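Local structure of endo-1,4-beta-xylanase C (Paenibacillus barcinonensis, 4XUO) at residues His67-Val72 with Ser126-Ser131; Val93-Gly98 with Ser131-Tyr136. The protein hydrolyses internal beta-1,4-xylosidic linkages of xylan, and this chain is its CBM22-1 xylan-binding domain, from the N-terminal region of the enzyme. All coordinates share one frame; numbering follows the deposited sequence.

The two contacts share S131 and their centres lie about 10 Å apart on the same side of the domain's centre. Interaction 1 sits at the surface, where two connections that cross from one sheet to the other run beside each other; interaction 2 is the strand pairing that follows directly after the second of these. R95 and the 126-131 loop tie them together: NH1 of R95 lies 2.9 Å from O of Q129, a probable hydrogen bond, and CD of R95 packs 3.6 Å from CB of Y127. None of the calcium ligands, S15, E17, Q41, Q44 and D149, belongs to either contact.

Interaction 1 (His67-Val72 with Ser126-Ser131); sequences HKNEVV and SYEQGS
Y127 and K68 lie at the middle of this contact, with the tyrosine ring against the backbone of a type II beta turn that runs from H67 to E70. The CA of K68 makes an off-centre CH-pi contact, 4.2 Å from the centroid of the Y127 ring. The ring is brought there by a chi1 of 74°, which sets CG between the backbone N and the carbonyl carbon. Its OH is near N of K68, but the angle is too poor for a hydrogen bond.

The direct polar link is between backbones. N69 N donates to O of Y127 at 2.9 Å, almost in line with the carbonyl bond (176° at the oxygen). Water 1 adds a second bridge: it accepts from N of Y127 at 2.9 Å and can donate to O of E70 at 2.7 Å and O of H67 at 3.0 Å, although further acceptors nearby compete for its protons. Within the turn, E70 N bonds to O of H67, while H67 N donates to OE1 of E70 from above the carboxylate plane, so the E70 side chain folds back onto the first residue of the turn and adds a second bond between its ends.

The remaining contacts are van der Waals. The K68 chain bends at chi3 (-88°) and curls past the E128 carbonyl, with CG, CD and CE each 3.4 Å from O of E128. At the other end CB of S126 comes to 3.2 Å from O of E70.

H67-V72 ends the connection from strand 57-61 and starts strand 71-80; S126-S131 connects strand 119-125 to strand 132-139. Both connections pass between sheets and pack side by side at the surface, at one end of the beta sandwich, the jelly-roll fold of the CBM22 family.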
loop_
_atom_site.group_PDB
_atom_site.type_symbol
_atom_site.label_atom_id
_atom_site.label_comp_id
_atom_site.label_asym_id
_atom_site.label_seq_id
_atom_site.Cartn_x
_atom_site.Cartn_y
_atom_site.Cartn_z
ATOM N N HIS A 67 11.366 -10.680 4.259
ATOM C CA HIS A 67 12.674 -10.891 4.834
ATOM C C HIS A 67 13.787 -10.792 3.778
ATOM O O HIS A 67 13.534 -10.763 2.551
ATOM C CB HIS A 67 12.639 -12.214 5.652
ATOM C CG HIS A 67 11.679 -12.156 6.802
ATOM N ND1 HIS A 67 12.030 -11.662 8.037
ATOM C CD2 HIS A 67 10.357 -12.460 6.879
ATOM C CE1 HIS A 67 10.966 -11.651 8.825
ATOM N NE2 HIS A 67 9.948 -12.158 8.158
ATOM N N LYS A 68 15.026 -10.717 4.247
ATOM C CA LYS A 68 16.163 -10.365 3.405
ATOM C C LYS A 68 16.318 -11.219 2.135
ATOM O O LYS A 68 16.279 -12.438 2.186
ATOM C CB LYS A 68 17.460 -10.445 4.220
ATOM C CG LYS A 68 18.634 -9.787 3.522
ATOM C CD LYS A 68 19.937 -10.085 4.264
ATOM C CE LYS A 68 20.188 -9.073 5.345
ATOM N NZ LYS A 68 21.557 -9.298 5.897
ATOM N N ASN A 69 16.476 -10.536 1.012
ATOM C CA ASN A 69 16.664 -11.125 -0.332
ATOM C C ASN A 69 15.451 -11.855 -0.926
ATOM O O ASN A 69 15.538 -12.385 -2.038
ATOM C CB ASN A 69 17.937 -12.011 -0.385
ATOM C CG ASN A 69 19.214 -11.234 -0.129
ATOM O OD1 ASN A 69 19.433 -10.129 -0.666
ATOM N ND2 ASN A 69 20.067 -11.797 0.704
ATOM N N GLU A 70 14.325 -11.903 -0.210
ATOM C CA GLU A 70 13.103 -12.495 -0.765
ATOM C C GLU A 70 12.609 -11.551 -1.845
ATOM O O GLU A 70 12.632 -10.342 -1.653
ATOM C CB GLU A 70 12.025 -12.675 0.303
ATOM C CG GLU A 70 12.355 -13.711 1.374
ATOM C CD GLU A 70 11.209 -13.996 2.335
ATOM O OE1 GLU A 70 10.553 -13.050 2.821
ATOM O OE2 GLU A 70 10.969 -15.185 2.628
ATOM N N VAL A 71 12.215 -12.093 -2.998
ATOM C CA VAL A 71 11.479 -11.277 -3.989
ATOM C C VAL A 71 9.987 -11.473 -3.791
ATOM O O VAL A 71 9.481 -12.608 -3.839
ATOM C CB VAL A 71 11.870 -11.633 -5.416
ATOM C CG1 VAL A 71 11.084 -10.781 -6.395
ATOM C CG2 VAL A 71 13.366 -11.414 -5.615
ATOM N N VAL A 72 9.271 -10.370 -3.548
ATOM C CA VAL A 72 7.814 -10.412 -3.389
ATOM C C VAL A 72 7.088 -9.564 -4.438
ATOM O O VAL A 72 7.690 -8.746 -5.122
ATOM C CB VAL A 72 7.357 -9.986 -1.961
ATOM C CG1 VAL A 72 8.075 -10.844 -0.917
ATOM C CG2 VAL A 72 7.645 -8.515 -1.714
ATOM N N SER A 126 12.118 -6.195 -3.260
ATOM C CA SER A 126 13.106 -6.903 -2.434
ATOM C C SER A 126 14.083 -5.914 -1.822
ATOM O O SER A 126 14.250 -4.797 -2.316
ATOM C CB SER A 126 13.882 -7.890 -3.296
ATOM O OG SER A 126 14.661 -7.251 -4.300
ATOM N N TYR A 127 14.778 -6.345 -0.784
ATOM C CA TYR A 127 15.858 -5.561 -0.199
ATOM C C TYR A 127 17.023 -6.458 0.189
ATOM O O TYR A 127 16.828 -7.657 0.490
ATOM C CB TYR A 127 15.375 -4.773 1.024
ATOM C CG TYR A 127 15.152 -5.606 2.263
ATOM C CD1 TYR A 127 14.026 -6.425 2.402
ATOM C CD2 TYR A 127 16.062 -5.580 3.298
ATOM C CE1 TYR A 127 13.835 -7.200 3.545
ATOM C CE2 TYR A 127 15.876 -6.352 4.437
ATOM C CZ TYR A 127 14.765 -7.149 4.563
ATOM O OH TYR A 127 14.627 -7.934 5.719
ATOM N N GLU A 128 18.198 -5.844 0.264
ATOM C CA GLU A 128 19.459 -6.565 0.558
ATOM C C GLU A 128 19.956 -6.387 1.978
ATOM O O GLU A 128 20.650 -7.263 2.501
ATOM C CB GLU A 128 20.560 -6.093 -0.389
ATOM C CG GLU A 128 20.210 -6.195 -1.866
ATOM C CD GLU A 128 21.286 -5.597 -2.753
ATOM O OE1 GLU A 128 21.056 -4.515 -3.335
ATOM O OE2 GLU A 128 22.372 -6.202 -2.854
ATOM N N GLN A 129 19.677 -5.233 2.576
ATOM C CA GLN A 129 20.076 -4.959 3.967
ATOM C C GLN A 129 18.998 -4.123 4.649
ATOM O O GLN A 129 18.404 -3.272 4.012
ATOM C CB GLN A 129 21.414 -4.205 3.995
ATOM C CG GLN A 129 21.484 -3.003 3.070
ATOM C CD GLN A 129 22.720 -2.111 3.257
ATOM O OE1 GLN A 129 23.629 -2.098 2.422
ATOM N NE2 GLN A 129 22.750 -1.356 4.321
ATOM N N GLY A 130 18.767 -4.356 5.937
ATOM C CA GLY A 130 17.832 -3.530 6.692
ATOM C C GLY A 130 17.140 -4.156 7.888
ATOM O O GLY A 130 17.089 -5.388 8.038
ATOM N N SER A 131 16.575 -3.299 8.742
ATOM C CA SER A 131 15.943 -3.760 9.989
ATOM C C SER A 131 14.436 -3.530 10.113
ATOM O O SER A 131 13.771 -4.225 10.885
ATOM C CB SER A 131 16.617 -3.090 11.193
ATOM O OG SER A 131 16.467 -1.674 11.164
HETATM O O HOH W 1 13.529 -8.772 0.295
#

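Interaction 2 (Val93-Gly98 with Ser131-Tyr136); sequences VERRDG and SSLLLY. Unlike the reference sequence in segment 93-98: G98 (reference Arg).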
loop_
_atom_site.group_PDB
_atom_site.type_symbol
_atom_site.label_atom_id
_atom_site.label_comp_id
_atom_site.label_asym_id
_atom_site.label_seq_id
_atom_site.Cartn_x
_atom_site.Cartn_y
_atom_site.Cartn_z
ATOM N N VAL A 93 8.247 1.862 -0.231
ATOM C CA VAL A 93 8.725 1.256 1.034
ATOM C C VAL A 93 9.809 2.156 1.659
ATOM O O VAL A 93 10.843 2.426 1.076
ATOM C CB VAL A 93 9.240 -0.193 0.816
ATOM C CG1 VAL A 93 9.774 -0.781 2.134
ATOM C CG2 VAL A 93 8.106 -1.066 0.299
ATOM N N GLU A 94 9.511 2.636 2.864
ATOM C CA GLU A 94 10.477 3.323 3.712
ATOM C C GLU A 94 11.214 2.257 4.538
ATOM O O GLU A 94 10.591 1.502 5.264
ATOM C CB GLU A 94 9.701 4.274 4.613
ATOM C CG GLU A 94 10.464 4.896 5.757
ATOM C CD GLU A 94 9.554 5.833 6.525
ATOM O OE1 GLU A 94 8.799 5.365 7.395
ATOM O OE2 GLU A 94 9.569 7.029 6.231
ATOM N N ARG A 95 12.546 2.205 4.393
ATOM C CA ARG A 95 13.399 1.119 4.890
ATOM C C ARG A 95 14.538 1.687 5.764
ATOM O O ARG A 95 15.174 2.662 5.394
ATOM C CB ARG A 95 13.995 0.348 3.695
ATOM C CG ARG A 95 15.032 -0.716 4.079
ATOM C CD ARG A 95 15.365 -1.684 2.940
ATOM N NE ARG A 95 15.807 -0.935 1.778
ATOM C CZ ARG A 95 17.059 -0.504 1.582
ATOM N NH1 ARG A 95 18.052 -0.827 2.404
ATOM N NH2 ARG A 95 17.333 0.235 0.526
ATOM N N ARG A 96 14.777 1.106 6.927
ATOM C CA ARG A 96 16.047 1.342 7.625
ATOM C C ARG A 96 17.076 0.373 7.099
ATOM O O ARG A 96 16.869 -0.833 7.192
ATOM C CB ARG A 96 15.912 1.101 9.109
ATOM C CG ARG A 96 15.306 2.237 9.849
ATOM C CD ARG A 96 15.411 1.982 11.331
ATOM N NE ARG A 96 14.903 3.109 12.100
ATOM C CZ ARG A 96 13.616 3.414 12.231
ATOM N NH1 ARG A 96 12.675 2.680 11.641
ATOM N NH2 ARG A 96 13.256 4.457 12.960
ATOM N N ASP A 97 18.189 0.895 6.591
ATOM C CA ASP A 97 19.211 0.021 6.012
ATOM C C ASP A 97 20.091 -0.577 7.119
ATOM O O ASP A 97 19.843 -0.346 8.300
ATOM C CB ASP A 97 19.992 0.738 4.902
ATOM C CG ASP A 97 20.888 1.860 5.406
ATOM O OD1 ASP A 97 21.219 1.922 6.599
ATOM O OD2 ASP A 97 21.279 2.675 4.568
ATOM N N GLY A 98 21.089 -1.369 6.731
ATOM C CA GLY A 98 22.080 -1.910 7.658
ATOM C C GLY A 98 22.698 -0.961 8.685
ATOM O O GLY A 98 23.023 -1.391 9.794
ATOM N N SER A 131 16.575 -3.299 8.742
ATOM C CA SER A 131 15.943 -3.760 9.989
ATOM C C SER A 131 14.436 -3.530 10.113
ATOM O O SER A 131 13.771 -4.225 10.885
ATOM C CB SER A 131 16.617 -3.090 11.193
ATOM O OG SER A 131 16.467 -1.674 11.164
ATOM N N SER A 132 13.922 -2.533 9.396
ATOM C CA SER A 132 12.520 -2.195 9.398
ATOM C C SER A 132 12.068 -1.827 7.985
ATOM O O SER A 132 12.829 -1.247 7.218
ATOM C CB SER A 132 12.238 -1.022 10.359
ATOM O OG SER A 132 12.703 0.191 9.836
ATOM N N LEU A 133 10.801 -2.124 7.692
ATOM C CA LEU A 133 10.165 -1.856 6.371
ATOM C C LEU A 133 8.751 -1.330 6.593
ATOM O O LEU A 133 7.970 -1.966 7.302
ATOM C CB LEU A 133 10.000 -3.155 5.577
ATOM C CG LEU A 133 11.265 -3.929 5.282
ATOM C CD1 LEU A 133 10.880 -5.295 4.713
ATOM C CD2 LEU A 133 12.143 -3.148 4.317
ATOM N N LEU A 134 8.423 -0.186 5.986
ATOM C CA LEU A 134 7.088 0.370 6.049
ATOM C C LEU A 134 6.578 0.685 4.642
ATOM O O LEU A 134 7.140 1.527 3.939
ATOM C CB LEU A 134 7.092 1.638 6.900
ATOM C CG LEU A 134 5.682 2.208 6.900
ATOM C CD1 LEU A 134 4.828 1.496 7.923
ATOM C CD2 LEU A 134 5.663 3.721 7.010
ATOM N N LEU A 135 5.521 -0.013 4.244
ATOM C CA LEU A 135 4.841 0.237 2.950
ATOM C C LEU A 135 3.807 1.351 3.127
ATOM O O LEU A 135 3.070 1.388 4.109
ATOM C CB LEU A 135 4.131 -1.052 2.511
ATOM C CG LEU A 135 3.302 -0.966 1.216
ATOM C CD1 LEU A 135 4.250 -0.739 0.075
ATOM C CD2 LEU A 135 2.549 -2.288 1.037
ATOM N N TYR A 136 3.734 2.253 2.170
ATOM C CA TYR A 136 2.663 3.238 2.138
ATOM C C TYR A 136 2.227 3.557 0.721
ATOM O O TYR A 136 2.983 3.370 -0.239
ATOM C CB TYR A 136 2.979 4.521 2.946
ATOM C CG TYR A 136 4.164 5.346 2.511
ATOM C CD1 TYR A 136 5.461 4.928 2.790
ATOM C CD2 TYR A 136 4.001 6.575 1.858
ATOM C CE1 TYR A 136 6.544 5.675 2.419
ATOM C CE2 TYR A 136 5.075 7.342 1.507
ATOM C CZ TYR A 136 6.358 6.898 1.777
ATOM O OH TYR A 136 7.448 7.662 1.421
HETATM O O HOH W 2 11.348 1.477 7.884
#
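E94 and L134 form a hydrogen-bonded pair of an antiparallel beta ladder between strands 87-96 and 132-139, in one of the two sheets of the beta sandwich. Their backbones bond both ways: E94 N to O of L134 and L134 N to O of E94, each 2.8 Å. At the end of the ladder S131 N donates to O of R96. Next to the E94 N bond, CA of V93 also points a C-H at O of L134, 3.3 Å away.

Apolar packing lines the face carrying V93, R95, L133 and L135, where V93, R95 and L133 touch Y125 of the other sheet. The two methyls of V93 part ways: CG1 meets CD2 of L133 at 4.0 Å, and CG2 meets CD1 of L135 at 3.9 Å. The R95 aliphatic chain runs alongside L133 before bending away at chi3 (56°) to a salt bridge with D105.

On the opposite face E94 and L134 lie side by side, and CB of E94 sits at the edge of the Y136 ring. The E94 carboxylate reaches R27 and Y104, while R27 also makes a cation-pi contact with Y136; this polar-aromatic cluster is consistent with the xylan-binding face of CBM22 relatives.

Farther along, S132 OG has two partners: NH1 of R96 donates to it at 3.1 Å from within the guanidinium plane, and water 2, 2.7 Å from OG, donates to O of E94.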